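Local coordinates for PFC0360w protein (Plasmodium falciparum, PDB 3NI8), which probably binds the chaperone Hsp90 and stimulates its ATPase activity, at residues 43-46 against 51-54. Numbering follows the deposited sequence.
Sequences TLTR and SLAE
Thr45 and Ala53 bring the two backbones together, with their CA atoms 5.1 Å apart, where the extended chain of 51-54 passes the side of helix 41-47. One hydrogen bond joins the segments. The backbone N of Ala53 donates to Thr45 OG1 over 3.1 Å, and the bond is almost straight, with an N-H...O angle of 172°. Chi1 of Thr45, -62°, sets OG1 beside its own backbone N and opposite the carbonyl carbon. From there the hydroxyl also bonds to the carbonyl oxygen of Ala41, one helical turn back. The same oxygen thus ties the loop amide of Ala53 to the first turn of the helix. The methyl branch of Thr45, anti to the backbone N, reaches the earlier part of the loop. Its CG2 lies 3.5 Å from Ser51 O, a van der Waals contact with the carbonyl oxygen.

The segments belong to the Aha1-like domain of the SRPBCC group, a helix-grip fold in which an antiparallel sheet curves around a long C-terminal helix, here 132-150. Helix 41-47 is the second of two short helices that follow the first strand. The loop leads from it into the edge strand 54-55, where Glu54 makes backbone hydrogen bonds with Ser64.

Ala53 points its methyl group at the helix. CB sits 3.5 Å from Leu44 CB and 3.6 Å from Thr45 OG1, so it fits against two successive helix residues. Leu44 and Ala53 are both buried, and they form the apolar side of the contact. Leu44 also lies next to a bound isopropanol, probably from the crystallisation liquor. Leu52 starts out away from the helix, but its CD1 bends back to 3.8 Å from Thr45 OG1 and flanks the hydroxyl at the exposed margin.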
loop_
_atom_site.group_PDB
_atom_site.type_symbol
_atom_site.label_atom_id
_atom_site.label_comp_id
_atom_site.label_asym_id
_atom_site.label_seq_id
_atom_site.Cartn_x
_atom_site.Cartn_y
_atom_site.Cartn_z
ATOM N N THR A 43 5.288 11.707 -1.865
ATOM C CA THR A 43 3.909 11.545 -1.408
ATOM C C THR A 43 3.841 10.489 -0.304
ATOM O O THR A 43 3.195 10.711 0.743
ATOM C CB THR A 43 2.934 11.258 -2.561
ATOM O OG1 THR A 43 3.061 12.300 -3.525
ATOM C CG2 THR A 43 1.505 11.283 -2.067
ATOM N N LEU A 44 4.524 9.361 -0.519
ATOM C CA LEU A 44 4.574 8.305 0.499
ATOM C C LEU A 44 5.062 8.805 1.867
ATOM O O LEU A 44 4.486 8.454 2.903
ATOM C CB LEU A 44 5.413 7.115 0.020
ATOM C CG LEU A 44 4.761 6.222 -1.045
ATOM C CD1 LEU A 44 5.842 5.437 -1.751
ATOM C CD2 LEU A 44 3.679 5.308 -0.467
ATOM N N THR A 45 6.120 9.618 1.849
ATOM C CA THR A 45 6.654 10.258 3.050
ATOM C C THR A 45 5.592 11.139 3.746
ATOM O O THR A 45 5.463 11.077 4.959
ATOM C CB THR A 45 7.920 11.070 2.726
ATOM O OG1 THR A 45 8.937 10.188 2.233
ATOM C CG2 THR A 45 8.459 11.802 3.972
ATOM N N ARG A 46 4.823 11.923 2.977
ATOM C CA ARG A 46 3.739 12.718 3.540
ATOM C C ARG A 46 2.683 11.808 4.124
ATOM O O ARG A 46 2.094 12.126 5.141
ATOM C CB ARG A 46 3.048 13.579 2.483
ATOM C CG ARG A 46 3.825 14.714 1.866
ATOM C CD ARG A 46 2.893 15.480 0.911
ATOM N NE ARG A 46 1.875 16.284 1.621
ATOM C CZ ARG A 46 0.796 16.845 1.052
ATOM N NH1 ARG A 46 0.543 16.695 -0.242
ATOM N NH2 ARG A 46 -0.048 17.563 1.790
ATOM N N SER A 51 8.207 10.197 8.076
ATOM C CA SER A 51 9.238 9.129 7.954
ATOM C C SER A 51 9.630 8.888 6.498
ATOM O O SER A 51 8.755 8.787 5.639
ATOM C CB SER A 51 8.758 7.803 8.524
ATOM O OG SER A 51 8.322 7.944 9.853
ATOM N N LEU A 52 10.929 8.782 6.220
ATOM C CA LEU A 52 11.380 8.653 4.836
ATOM C C LEU A 52 10.882 7.362 4.223
ATOM O O LEU A 52 11.100 6.278 4.773
ATOM C CB LEU A 52 12.906 8.779 4.682
ATOM C CG LEU A 52 13.474 9.076 3.264
ATOM C CD1 LEU A 52 12.774 10.240 2.495
ATOM C CD2 LEU A 52 14.976 9.322 3.300
ATOM N N ALA A 53 10.155 7.517 3.113
ATOM C CA ALA A 53 9.842 6.428 2.190
ATOM C C ALA A 53 10.918 6.447 1.122
ATOM O O ALA A 53 11.277 7.515 0.640
ATOM C CB ALA A 53 8.512 6.659 1.564
ATOM N N GLU A 54 11.454 5.279 0.782
ATOM C CA GLU A 54 12.393 5.141 -0.330
ATOM C C GLU A 54 11.758 4.262 -1.420
ATOM O O GLU A 54 11.122 3.237 -1.122
ATOM C CB GLU A 54 13.744 4.568 0.136
ATOM C CG GLU A 54 14.593 5.532 1.006
ATOM C CD GLU A 54 15.855 4.877 1.622
ATOM O OE1 GLU A 54 15.965 3.626 1.684
ATOM O OE2 GLU A 54 16.750 5.630 2.065
#